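O-succinylhomoserine sulfhydrylase (Mycobacterium tuberculosis, PDB 3NDN) probably catalyses the pyridoxal 5'-phosphate-dependent formation of L-homocysteine from O-succinyl-L-homoserine and hydrogen sulfide, a step of methionine biosynthesis. Local coordinates at residues 88-93 with 272-277; 127-132 with 171-176; 165-170 with 193-198; 182-187 with 315-320. All blocks are in the same frame, centred on the assembly; numbering follows the deposited sequence.

Interaction 1 of 4, residues 88-93 with 272-277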
loop_
_atom_site.group_PDB
_atom_site.type_symbol
_atom_site.label_atom_id
_atom_site.label_comp_id
_atom_site.label_asym_id
_atom_site.label_seq_id
_atom_site.Cartn_x
_atom_site.Cartn_y
_atom_site.Cartn_z
ATOM N N GLU A 88 -15.985 10.990 8.236
ATOM C CA GLU A 88 -17.069 11.864 7.761
ATOM C C GLU A 88 -17.990 11.207 6.740
ATOM O O GLU A 88 -19.215 11.423 6.761
ATOM C CB GLU A 88 -16.513 13.199 7.256
ATOM C CG GLU A 88 -17.574 14.175 6.722
ATOM C CD GLU A 88 -18.332 14.931 7.809
ATOM O OE1 GLU A 88 -18.101 14.674 9.027
ATOM O OE2 GLU A 88 -19.164 15.803 7.429
ATOM N N ARG A 89 -17.423 10.400 5.839
ATOM C CA ARG A 89 -18.234 9.641 4.882
ATOM C C ARG A 89 -19.208 8.678 5.590
ATOM O O ARG A 89 -20.399 8.633 5.251
ATOM C CB ARG A 89 -17.339 8.905 3.846
ATOM C CG ARG A 89 -18.103 8.187 2.710
ATOM C CD ARG A 89 -17.147 7.786 1.548
ATOM N NE ARG A 89 -16.622 8.971 0.857
ATOM C CZ ARG A 89 -15.796 8.951 -0.197
ATOM N NH1 ARG A 89 -15.397 10.103 -0.740
ATOM N NH2 ARG A 89 -15.353 7.796 -0.698
ATOM N N LEU A 90 -18.724 7.931 6.592
ATOM C CA LEU A 90 -19.595 7.023 7.350
ATOM C C LEU A 90 -20.642 7.819 8.169
ATOM O O LEU A 90 -21.799 7.412 8.254
ATOM C CB LEU A 90 -18.766 6.087 8.287
ATOM C CG LEU A 90 -19.505 5.026 9.128
ATOM C CD1 LEU A 90 -20.403 4.092 8.292
ATOM C CD2 LEU A 90 -18.537 4.218 10.052
ATOM N N ARG A 91 -20.236 8.952 8.737
ATOM C CA ARG A 91 -21.144 9.814 9.525
ATOM C C ARG A 91 -22.298 10.327 8.638
ATOM O O ARG A 91 -23.464 10.347 9.066
ATOM C CB ARG A 91 -20.380 11.007 10.148
ATOM C CG ARG A 91 -21.214 11.853 11.182
ATOM C CD ARG A 91 -20.643 13.293 11.383
ATOM N NE ARG A 91 -20.695 14.118 10.166
ATOM C CZ ARG A 91 -21.809 14.560 9.570
ATOM N NH1 ARG A 91 -23.025 14.251 10.042
ATOM N NH2 ARG A 91 -21.710 15.302 8.465
ATOM N N LEU A 92 -21.967 10.713 7.407
ATOM C CA LEU A 92 -22.968 11.173 6.417
ATOM C C LEU A 92 -23.958 10.076 6.053
ATOM O O LEU A 92 -25.164 10.335 6.033
ATOM C CB LEU A 92 -22.310 11.723 5.141
ATOM C CG LEU A 92 -21.698 13.135 5.281
ATOM C CD1 LEU A 92 -20.674 13.423 4.176
ATOM C CD2 LEU A 92 -22.795 14.216 5.296
ATOM N N ILE A 93 -23.454 8.871 5.773
ATOM C CA ILE A 93 -24.324 7.694 5.461
ATOM C C ILE A 93 -25.311 7.362 6.599
ATOM O O ILE A 93 -26.495 7.042 6.356
ATOM C CB ILE A 93 -23.460 6.450 5.073
ATOM C CG1 ILE A 93 -22.764 6.685 3.716
ATOM C CG2 ILE A 93 -24.298 5.138 5.055
ATOM C CD1 ILE A 93 -21.686 5.637 3.360
ATOM N N LYS A 272 -12.897 3.835 0.360
ATOM C CA LYS A 272 -13.161 3.474 -1.016
ATOM C C LYS A 272 -14.192 2.316 -1.005
ATOM O O LYS A 272 -15.025 2.232 -1.892
ATOM C CB LYS A 272 -11.867 3.065 -1.754
ATOM C CG LYS A 272 -10.810 4.196 -1.902
ATOM C CD LYS A 272 -11.349 5.440 -2.662
ATOM C CE LYS A 272 -11.358 5.235 -4.166
ATOM N NZ LYS A 272 -11.899 6.441 -4.903
ATOM N N GLY A 273 -14.158 1.472 0.023
ATOM C CA GLY A 273 -15.210 0.411 0.160
ATOM C C GLY A 273 -16.613 1.005 0.345
ATOM O O GLY A 273 -17.622 0.425 -0.094
ATOM N N LEU A 274 -16.680 2.166 0.991
ATOM C CA LEU A 274 -17.976 2.810 1.273
ATOM C C LEU A 274 -18.670 3.289 -0.027
ATOM O O LEU A 274 -19.897 3.420 -0.079
ATOM C CB LEU A 274 -17.805 3.961 2.264
ATOM C CG LEU A 274 -17.584 3.614 3.754
ATOM C CD1 LEU A 274 -17.284 4.911 4.514
ATOM C CD2 LEU A 274 -18.798 2.879 4.372
ATOM N N GLU A 275 -17.890 3.494 -1.082
ATOM C CA GLU A 275 -18.457 3.927 -2.395
ATOM C C GLU A 275 -19.377 2.877 -3.029
ATOM O O GLU A 275 -20.351 3.227 -3.707
ATOM C CB GLU A 275 -17.362 4.287 -3.382
ATOM C CG GLU A 275 -16.481 5.482 -2.937
ATOM C CD GLU A 275 -15.409 5.879 -3.939
ATOM O OE1 GLU A 275 -15.405 5.367 -5.095
ATOM O OE2 GLU A 275 -14.569 6.748 -3.576
ATOM N N THR A 276 -19.055 1.602 -2.832
ATOM C CA THR A 276 -19.851 0.491 -3.410
ATOM C C THR A 276 -20.790 -0.232 -2.429
ATOM O O THR A 276 -21.464 -1.226 -2.807
ATOM C CB THR A 276 -18.946 -0.584 -4.091
ATOM O OG1 THR A 276 -18.010 -1.087 -3.130
ATOM C CG2 THR A 276 -18.192 -0.015 -5.291
ATOM N N LEU A 277 -20.876 0.251 -1.192
ATOM C CA LEU A 277 -21.665 -0.447 -0.155
ATOM C C LEU A 277 -23.128 -0.657 -0.561
ATOM O O LEU A 277 -23.668 -1.778 -0.432
ATOM C CB LEU A 277 -21.568 0.266 1.213
ATOM C CG LEU A 277 -22.186 -0.339 2.502
ATOM C CD1 LEU A 277 -21.563 -1.673 2.898
ATOM C CD2 LEU A 277 -22.071 0.638 3.656
#

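Interaction 2 of 4, residues 127-132 with 171-176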
loop_
_atom_site.group_PDB
_atom_site.type_symbol
_atom_site.label_atom_id
_atom_site.label_comp_id
_atom_site.label_asym_id
_atom_site.label_seq_id
_atom_site.Cartn_x
_atom_site.Cartn_y
_atom_site.Cartn_z
ATOM N N ARG A 127 -27.946 -11.245 26.526
ATOM C CA ARG A 127 -27.054 -12.397 26.722
ATOM C C ARG A 127 -26.536 -12.967 25.398
ATOM O O ARG A 127 -25.431 -13.515 25.349
ATOM C CB ARG A 127 -27.752 -13.502 27.546
ATOM C CG ARG A 127 -26.779 -14.462 28.247
ATOM C CD ARG A 127 -27.490 -15.467 29.171
ATOM N NE ARG A 127 -27.797 -14.926 30.501
ATOM C CZ ARG A 127 -29.009 -14.536 30.906
ATOM N NH1 ARG A 127 -30.062 -14.606 30.097
ATOM N NH2 ARG A 127 -29.173 -14.068 32.137
ATOM N N SER A 128 -27.318 -12.818 24.328
ATOM C CA SER A 128 -26.980 -13.433 23.034
ATOM C C SER A 128 -26.084 -12.542 22.186
ATOM O O SER A 128 -26.564 -11.838 21.282
ATOM C CB SER A 128 -28.239 -13.822 22.255
ATOM O OG SER A 128 -28.916 -14.897 22.891
ATOM N N LEU A 129 -24.786 -12.589 22.482
ATOM C CA LEU A 129 -23.797 -11.709 21.854
ATOM C C LEU A 129 -22.675 -12.461 21.131
ATOM O O LEU A 129 -22.428 -13.646 21.394
ATOM C CB LEU A 129 -23.188 -10.756 22.896
ATOM C CG LEU A 129 -24.111 -9.898 23.786
ATOM C CD1 LEU A 129 -23.342 -9.274 24.942
ATOM C CD2 LEU A 129 -24.835 -8.808 22.988
ATOM N N PHE A 130 -22.016 -11.755 20.209
ATOM C CA PHE A 130 -20.699 -12.133 19.653
ATOM C C PHE A 130 -19.773 -12.536 20.810
ATOM O O PHE A 130 -19.683 -11.818 21.806
ATOM C CB PHE A 130 -20.125 -10.909 18.927
ATOM C CG PHE A 130 -18.873 -11.168 18.100
ATOM C CD1 PHE A 130 -18.877 -12.084 17.051
ATOM C CD2 PHE A 130 -17.718 -10.410 18.322
ATOM C CE1 PHE A 130 -17.721 -12.294 16.264
ATOM C CE2 PHE A 130 -16.558 -10.602 17.550
ATOM C CZ PHE A 130 -16.561 -11.548 16.513
ATOM N N GLY A 131 -19.098 -13.680 20.676
ATOM C CA GLY A 131 -18.163 -14.187 21.696
ATOM C C GLY A 131 -17.351 -13.154 22.466
ATOM O O GLY A 131 -17.449 -13.070 23.708
ATOM N N SER A 132 -16.536 -12.383 21.743
ATOM C CA SER A 132 -15.701 -11.337 22.344
ATOM C C SER A 132 -16.499 -10.206 23.025
ATOM O O SER A 132 -16.049 -9.667 24.041
ATOM C CB SER A 132 -14.724 -10.762 21.319
ATOM O OG SER A 132 -13.688 -11.680 21.011
ATOM N N PHE A 171 -26.519 -2.343 26.274
ATOM C CA PHE A 171 -25.837 -2.872 25.059
ATOM C C PHE A 171 -26.561 -4.115 24.501
ATOM O O PHE A 171 -26.866 -5.028 25.260
ATOM C CB PHE A 171 -24.371 -3.224 25.381
ATOM C CG PHE A 171 -23.587 -3.781 24.199
ATOM C CD1 PHE A 171 -23.200 -2.957 23.152
ATOM C CD2 PHE A 171 -23.263 -5.136 24.131
ATOM C CE1 PHE A 171 -22.489 -3.471 22.045
ATOM C CE2 PHE A 171 -22.541 -5.657 23.034
ATOM C CZ PHE A 171 -22.158 -4.817 21.991
ATOM N N PHE A 172 -26.821 -4.154 23.185
ATOM C CA PHE A 172 -27.331 -5.371 22.512
ATOM C C PHE A 172 -26.991 -5.392 21.004
ATOM O O PHE A 172 -26.631 -4.352 20.446
ATOM C CB PHE A 172 -28.853 -5.564 22.723
ATOM C CG PHE A 172 -29.722 -4.423 22.192
ATOM C CD1 PHE A 172 -30.159 -4.408 20.868
ATOM C CD2 PHE A 172 -30.133 -3.390 23.040
ATOM C CE1 PHE A 172 -30.965 -3.360 20.374
ATOM C CE2 PHE A 172 -30.939 -2.332 22.567
ATOM C CZ PHE A 172 -31.362 -2.313 21.225
ATOM N N GLU A 173 -27.095 -6.576 20.388
ATOM C CA GLU A 173 -27.047 -6.768 18.923
ATOM C C GLU A 173 -28.420 -7.246 18.444
ATOM O O GLU A 173 -29.092 -7.997 19.164
ATOM C CB GLU A 173 -26.039 -7.860 18.531
ATOM C CG GLU A 173 -24.586 -7.640 18.963
ATOM C CD GLU A 173 -23.769 -8.943 18.976
ATOM O OE1 GLU A 173 -24.097 -9.884 18.202
ATOM O OE2 GLU A 173 -22.798 -9.026 19.766
ATOM N N THR A 174 -28.831 -6.825 17.240
ATOM C CA THR A 174 -30.050 -7.359 16.593
ATOM C C THR A 174 -29.960 -7.272 15.056
ATOM O O THR A 174 -29.573 -6.233 14.529
ATOM C CB THR A 174 -31.375 -6.701 17.125
ATOM O OG1 THR A 174 -32.514 -7.352 16.539
ATOM C CG2 THR A 174 -31.441 -5.198 16.822
ATOM N N PRO A 175 -30.229 -8.381 14.343
ATOM C CA PRO A 175 -30.464 -9.759 14.826
ATOM C C PRO A 175 -29.227 -10.341 15.534
ATOM O O PRO A 175 -28.131 -9.798 15.363
ATOM C CB PRO A 175 -30.725 -10.550 13.541
ATOM C CG PRO A 175 -31.123 -9.513 12.491
ATOM C CD PRO A 175 -30.308 -8.293 12.866
ATOM N N SER A 176 -29.408 -11.424 16.300
ATOM C CA SER A 176 -28.290 -12.145 16.959
ATOM C C SER A 176 -27.650 -13.152 16.006
ATOM O O SER A 176 -28.189 -13.432 14.940
ATOM C CB SER A 176 -28.739 -12.845 18.252
ATOM O OG SER A 176 -29.511 -14.018 17.992
HETATM O O HOH W 1 -28.388 -9.516 21.350
HETATM O O HOH W 2 -25.145 -12.453 18.619
#

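Interaction 3 of 4, residues 165-170 with 193-198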
loop_
_atom_site.group_PDB
_atom_site.type_symbol
_atom_site.label_atom_id
_atom_site.label_comp_id
_atom_site.label_asym_id
_atom_site.label_seq_id
_atom_site.Cartn_x
_atom_site.Cartn_y
_atom_site.Cartn_z
ATOM N N VAL A 165 -34.091 0.488 38.237
ATOM C CA VAL A 165 -33.197 1.331 39.052
ATOM C C VAL A 165 -32.253 2.122 38.124
ATOM O O VAL A 165 -32.055 1.706 36.983
ATOM C CB VAL A 165 -32.370 0.497 40.085
ATOM C CG1 VAL A 165 -33.284 -0.200 41.105
ATOM C CG2 VAL A 165 -31.449 -0.508 39.388
ATOM N N PRO A 166 -31.681 3.261 38.598
ATOM C CA PRO A 166 -30.760 4.055 37.755
ATOM C C PRO A 166 -29.635 3.232 37.128
ATOM O O PRO A 166 -29.015 2.403 37.807
ATOM C CB PRO A 166 -30.191 5.099 38.721
ATOM C CG PRO A 166 -31.298 5.281 39.752
ATOM C CD PRO A 166 -31.950 3.923 39.895
ATOM N N THR A 167 -29.392 3.481 35.840
ATOM C CA THR A 167 -28.475 2.694 35.002
ATOM C C THR A 167 -27.665 3.653 34.098
ATOM O O THR A 167 -28.169 4.725 33.721
ATOM C CB THR A 167 -29.293 1.642 34.180
ATOM O OG1 THR A 167 -29.991 0.770 35.089
ATOM C CG2 THR A 167 -28.416 0.802 33.238
ATOM N N GLN A 168 -26.416 3.286 33.781
ATOM C CA GLN A 168 -25.541 4.118 32.931
ATOM C C GLN A 168 -25.538 3.724 31.439
ATOM O O GLN A 168 -25.538 4.600 30.568
ATOM C CB GLN A 168 -24.099 4.142 33.475
ATOM C CG GLN A 168 -23.853 5.150 34.602
ATOM C CD GLN A 168 -24.482 4.715 35.923
ATOM O OE1 GLN A 168 -24.322 3.566 36.353
ATOM N NE2 GLN A 168 -25.212 5.626 36.562
ATOM N N ALA A 169 -25.542 2.420 31.151
ATOM C CA ALA A 169 -25.484 1.931 29.762
ATOM C C ALA A 169 -26.341 0.693 29.506
ATOM O O ALA A 169 -26.566 -0.108 30.410
ATOM C CB ALA A 169 -24.027 1.677 29.330
ATOM N N VAL A 170 -26.818 0.576 28.261
ATOM C CA VAL A 170 -27.512 -0.602 27.730
ATOM C C VAL A 170 -26.784 -1.043 26.430
ATOM O O VAL A 170 -26.459 -0.194 25.587
ATOM C CB VAL A 170 -28.999 -0.267 27.445
ATOM C CG1 VAL A 170 -29.646 -1.267 26.466
ATOM C CG2 VAL A 170 -29.810 -0.198 28.775
ATOM N N HIS A 193 -34.163 5.055 28.614
ATOM C CA HIS A 193 -34.150 6.506 28.866
ATOM C C HIS A 193 -34.846 6.897 30.192
ATOM O O HIS A 193 -34.438 7.863 30.846
ATOM C CB HIS A 193 -34.700 7.288 27.668
ATOM C CG HIS A 193 -33.765 7.310 26.487
ATOM N ND1 HIS A 193 -34.133 7.799 25.250
ATOM C CD2 HIS A 193 -32.485 6.881 26.357
ATOM C CE1 HIS A 193 -33.115 7.680 24.410
ATOM N NE2 HIS A 193 -32.103 7.126 25.057
ATOM N N ALA A 194 -35.855 6.127 30.591
ATOM C CA ALA A 194 -36.516 6.332 31.892
ATOM C C ALA A 194 -35.586 5.990 33.067
ATOM O O ALA A 194 -35.727 6.549 34.158
ATOM C CB ALA A 194 -37.813 5.517 31.970
ATOM N N ALA A 195 -34.628 5.089 32.831
ATOM C CA ALA A 195 -33.591 4.747 33.819
ATOM C C ALA A 195 -32.337 5.641 33.775
ATOM O O ALA A 195 -31.393 5.422 34.547
ATOM C CB ALA A 195 -33.196 3.280 33.688
ATOM N N GLY A 196 -32.322 6.641 32.892
ATOM C CA GLY A 196 -31.153 7.535 32.756
ATOM C C GLY A 196 -29.979 6.990 31.936
ATOM O O GLY A 196 -28.901 7.602 31.904
ATOM N N ALA A 197 -30.181 5.854 31.266
ATOM C CA ALA A 197 -29.092 5.150 30.547
ATOM C C ALA A 197 -28.948 5.569 29.074
ATOM O O ALA A 197 -29.917 6.025 28.456
ATOM C CB ALA A 197 -29.288 3.631 30.645
ATOM N N LYS A 198 -27.732 5.416 28.535
ATOM C CA LYS A 198 -27.456 5.631 27.100
ATOM C C LYS A 198 -27.451 4.286 26.367
ATOM O O LYS A 198 -26.809 3.337 26.816
ATOM C CB LYS A 198 -26.099 6.329 26.893
ATOM C CG LYS A 198 -25.960 7.710 27.558
ATOM C CD LYS A 198 -26.875 8.762 26.911
ATOM C CE LYS A 198 -26.898 10.052 27.724
ATOM N NZ LYS A 198 -27.525 11.189 26.979
#

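Interaction 4 of 4, residues 182-187 with 315-320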
loop_
_atom_site.group_PDB
_atom_site.type_symbol
_atom_site.label_atom_id
_atom_site.label_comp_id
_atom_site.label_asym_id
_atom_site.label_seq_id
_atom_site.Cartn_x
_atom_site.Cartn_y
_atom_site.Cartn_z
ATOM N N LEU A 182 -34.370 -11.423 17.600
ATOM C CA LEU A 182 -34.423 -9.946 17.559
ATOM C C LEU A 182 -34.658 -9.253 18.916
ATOM O O LEU A 182 -35.225 -9.844 19.841
ATOM C CB LEU A 182 -35.491 -9.459 16.549
ATOM C CG LEU A 182 -35.582 -10.051 15.131
ATOM C CD1 LEU A 182 -36.495 -9.210 14.252
ATOM C CD2 LEU A 182 -34.235 -10.190 14.458
ATOM N N VAL A 183 -34.224 -7.993 19.011
ATOM C CA VAL A 183 -34.544 -7.102 20.135
ATOM C C VAL A 183 -35.402 -5.933 19.597
ATOM O O VAL A 183 -35.100 -5.391 18.533
ATOM C CB VAL A 183 -33.251 -6.555 20.807
ATOM C CG1 VAL A 183 -33.579 -5.577 21.933
ATOM C CG2 VAL A 183 -32.379 -7.710 21.331
ATOM N N ASP A 184 -36.478 -5.574 20.308
ATOM C CA ASP A 184 -37.366 -4.465 19.901
ATOM C C ASP A 184 -36.684 -3.115 20.213
ATOM O O ASP A 184 -36.710 -2.666 21.362
ATOM C CB ASP A 184 -38.713 -4.580 20.650
ATOM C CG ASP A 184 -39.825 -3.696 20.064
ATOM O OD1 ASP A 184 -39.571 -2.563 19.622
ATOM O OD2 ASP A 184 -41.002 -4.123 20.100
ATOM N N ILE A 185 -36.090 -2.471 19.206
ATOM C CA ILE A 185 -35.245 -1.266 19.452
ATOM C C ILE A 185 -36.013 -0.101 20.121
ATOM O O ILE A 185 -35.572 0.417 21.155
ATOM C CB ILE A 185 -34.493 -0.784 18.166
ATOM C CG1 ILE A 185 -33.556 -1.873 17.626
ATOM C CG2 ILE A 185 -33.686 0.520 18.421
ATOM C CD1 ILE A 185 -33.055 -1.598 16.171
ATOM N N ALA A 186 -37.150 0.304 19.547
ATOM C CA ALA A 186 -37.931 1.424 20.108
ATOM C C ALA A 186 -38.426 1.171 21.543
ATOM O O ALA A 186 -38.395 2.073 22.379
ATOM C CB ALA A 186 -39.096 1.802 19.201
ATOM N N ALA A 187 -38.888 -0.046 21.822
ATOM C CA ALA A 187 -39.406 -0.364 23.156
ATOM C C ALA A 187 -38.287 -0.412 24.213
ATOM O O ALA A 187 -38.456 0.090 25.327
ATOM C CB ALA A 187 -40.206 -1.664 23.122
ATOM N N TYR A 315 -41.290 -12.201 12.735
ATOM C CA TYR A 315 -41.415 -11.602 11.394
ATOM C C TYR A 315 -42.022 -10.193 11.380
ATOM O O TYR A 315 -41.535 -9.310 10.658
ATOM C CB TYR A 315 -42.218 -12.522 10.476
ATOM C CG TYR A 315 -42.401 -12.023 9.055
ATOM C CD1 TYR A 315 -41.317 -11.940 8.172
ATOM C CD2 TYR A 315 -43.669 -11.645 8.588
ATOM C CE1 TYR A 315 -41.490 -11.480 6.857
ATOM C CE2 TYR A 315 -43.855 -11.188 7.274
ATOM C CZ TYR A 315 -42.762 -11.113 6.421
ATOM O OH TYR A 315 -42.950 -10.679 5.133
ATOM N N ASP A 316 -43.091 -9.984 12.150
ATOM C CA ASP A 316 -43.733 -8.668 12.181
ATOM C C ASP A 316 -42.788 -7.578 12.711
ATOM O O ASP A 316 -42.800 -6.462 12.200
ATOM C CB ASP A 316 -45.053 -8.687 12.965
ATOM C CG ASP A 316 -46.182 -9.417 12.218
ATOM O OD1 ASP A 316 -46.092 -9.631 10.981
ATOM O OD2 ASP A 316 -47.183 -9.769 12.880
ATOM N N LEU A 317 -41.983 -7.912 13.725
ATOM C CA LEU A 317 -40.968 -6.988 14.257
ATOM C C LEU A 317 -39.847 -6.712 13.244
ATOM O O LEU A 317 -39.393 -5.573 13.113
ATOM C CB LEU A 317 -40.385 -7.504 15.587
ATOM C CG LEU A 317 -39.188 -6.727 16.171
ATOM C CD1 LEU A 317 -39.538 -5.257 16.449
ATOM C CD2 LEU A 317 -38.637 -7.403 17.433
ATOM N N ALA A 318 -39.397 -7.749 12.545
ATOM C CA ALA A 318 -38.405 -7.587 11.461
ATOM C C ALA A 318 -38.882 -6.597 10.386
ATOM O O ALA A 318 -38.111 -5.719 9.943
ATOM C CB ALA A 318 -38.066 -8.935 10.838
ATOM N N LYS A 319 -40.153 -6.712 10.001
ATOM C CA LYS A 319 -40.754 -5.806 8.993
ATOM C C LYS A 319 -40.915 -4.369 9.511
ATOM O O LYS A 319 -40.878 -3.424 8.723
ATOM C CB LYS A 319 -42.104 -6.337 8.470
ATOM C CG LYS A 319 -42.041 -7.648 7.644
ATOM C CD LYS A 319 -41.454 -7.479 6.231
ATOM C CE LYS A 319 -42.450 -6.875 5.245
ATOM N NZ LYS A 319 -41.870 -6.789 3.870
ATOM N N ARG A 320 -41.077 -4.217 10.828
ATOM C CA ARG A 320 -41.213 -2.910 11.480
ATOM C C ARG A 320 -39.899 -2.115 11.506
ATOM O O ARG A 320 -39.909 -0.912 11.283
ATOM C CB ARG A 320 -41.701 -3.060 12.933
ATOM C CG ARG A 320 -43.187 -3.063 13.135
ATOM C CD ARG A 320 -43.592 -2.469 14.506
ATOM N NE ARG A 320 -43.013 -3.125 15.688
ATOM C CZ ARG A 320 -43.416 -4.294 16.195
ATOM N NH1 ARG A 320 -44.384 -4.993 15.611
ATOM N NH2 ARG A 320 -42.837 -4.781 17.284
HETATM O O HOH W 3 -40.795 -1.565 17.495
#

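Interaction 1 of 4, residues 88-93 with 272-277
At the edge of the R89 guanidinium, near its plane, lies the E275 carboxylate oxygen OE2, and the two flat groups are turned 49° against each other. The bond from R89 NH2 to E275 OE2, 3.2 Å long and bent to 138° at the hydrogen, reaches the anti lone pair of the oxygen, with OE2 tilted from the guanidinium plane; R89 NH2 also donates to L271 O. A second donor approaches the same oxygen from above the carboxylate plane: K272 NZ, 3.0 Å from E275 OE2. R89 NH1 and K272 NZ also both pair with E46, while E275 OE1 accepts from Q232 of the second subunit and E275 OE2 pairs with K364 of that subunit; these three cations probably offset the repulsion between E275 OE2 and nearby E46 OE2 and keep E275 ionised. The contact joins helix 81-94 to residues 272-277, where the chain runs on from helix 264-273 in the fold-type I PLP-dependent fold of the trans-sulfuration family, at the interface with the second subunit. Beneath the charges, the R89 chain leaves with CG anti to the backbone N (chi1 -174°), bends at chi3 and slides past L274 in the opposite direction, R89 CG lying 3.8 Å from L274 CD1. The two methyls of L274 divide the helix between them: CD1 sits 4.2 Å from L90 CB, whereas L274 CD2 meets I93 CD1 obliquely at 4.1 Å.

Interaction 2 of 4, residues 127-132 with 171-176
The backbone N-H of F130 points into the carboxylate of E173 and is gripped chiefly by OE2, with F130 N 2.9 Å from E173 OE2, the hydrogen angle 157° and the syn lone pair in use. A weak second branch runs from F130 N to E173 OE1 at 3.4 Å. E173 gets there with CG anti to its carbonyl carbon (chi1 -59°) and the chain extended beyond, so that the carboxylate lies against L129 and F130. S128 O, E173 O and E173 OE1 are met by water: water 1 donates to S128 O at 3.0 Å and to E173 O at 2.8 Å, bridging two carbonyls, and water 2 lies within donating distance of both S128 O and E173 OE1. S128 is the centre of an inverse gamma turn in the link between strand 122-126 and helix 131-143, for which F130 is the N-cap residue; strand 169-173, next to 122-126 in the seven-stranded sheet, carries the chain to the glutamate. The S176 hydroxyl is bonded to S181 N, leaving its CB to face S128 CB. On the apolar side L129 CD2 packs obliquely against the F171 ring, 3.9 Å from F171 CE2.

Interaction 3 of 4, residues 165-170 with 193-198
This is a backbone-to-backbone contact within a beta-alpha-beta unit, where the start of strand 169-173 meets the turn that leads from helix 185-194 into the parallel strand 198-202. Helix 185-194 ends in a Schellman motif, with G196 taking the positive phi (80°), and the chain then comes alongside residues 165-170. T167 N donates to A195 O at 3.1 Å, in the carbonyl plane. The parallel bridge of A169 with K198 is made by two further bonds: K198 N gives to Q168 O at 3.1 Å, almost straight at 173°, and V170 N gives to K198 O at 3.1 Å. The methyls of A195 and A197 do most of the side-chain packing. A197 CB packs against T167, 3.5 Å from T167 O and 3.9 Å from T167 CG2, and lies 4.3 Å from V170 CG2; A195 CB rests on V165 O. T167 CG2 stands anti to the backbone N, and OG1, beside that nitrogen, donates to V165 O at 3.0 Å and is also hydrogen-bonded to R122 NH1. All three cross-segment bonds are main chain to main chain, so pairing does not depend on side-chain polar groups; small A195 and A197 are consistent with the close backbones.

Interaction 4 of 4, residues 182-187 with 315-320
L317, L182 and D184 carry this contact, which sets the segment leading into helix 185-194, an element of the beta-alpha-beta unit of the seven-stranded sheet, against helix 315-321. L317 leaves its helix with CG anti to the backbone N (chi1 173°) and spreads its two methyls between the partners. L317 CD2 lies 3.9 Å from L182 CB and also close to the backbone of V183 and D184, while L317 CD1 comes obliquely to the carboxylate, 3.9 Å from D184 CG. L182 reaches past L317 with CD1, which lies 3.8 Å from A318 CB. D184 is the N-cap residue of helix 185-194: its OD1 takes a weak capping bond from A187 N. Q321, in the same helix as L317, bonds through its side chain to V183 O and I185 N. The R320 chain, bent at chi2 and chi3, lays a guanidinium face over L317 CA of the same helix and turns an edge to D184, the two planes 37° apart. The salt bridge is long and weak, R320 NH2 to D184 OD2 at 3.4 Å, and is supplemented by water 3, which donates to D184 OD1 at 2.6 Å and accepts from R320 NE at 3.3 Å.

How the interactions relate
From the N terminus, helix 81-94 opens the widest loop, closed by interaction 1 at residues 272-277; interactions 2 and 3 fall within it. Interaction 2 opens at 127-132 and closes at 171-176, after 165-170 has opened interaction 3, so these two cross while sharing strand 169-173. Interaction 4 opens at 182-187, before 193-198 closes interaction 3, and ends at 315-320, crossing interactions 1 and 3. Interactions 2 and 4 are in series and touch at T174 and V183. Interactions 2 and 3 tie strand 169-173 to the segment before helix 131-143 and to the turn before strand 198-202; interaction 4 ties the start of helix 185-194 to helix 315-321. Interaction 1 lies about 15 Å or more from the others, nearest atoms.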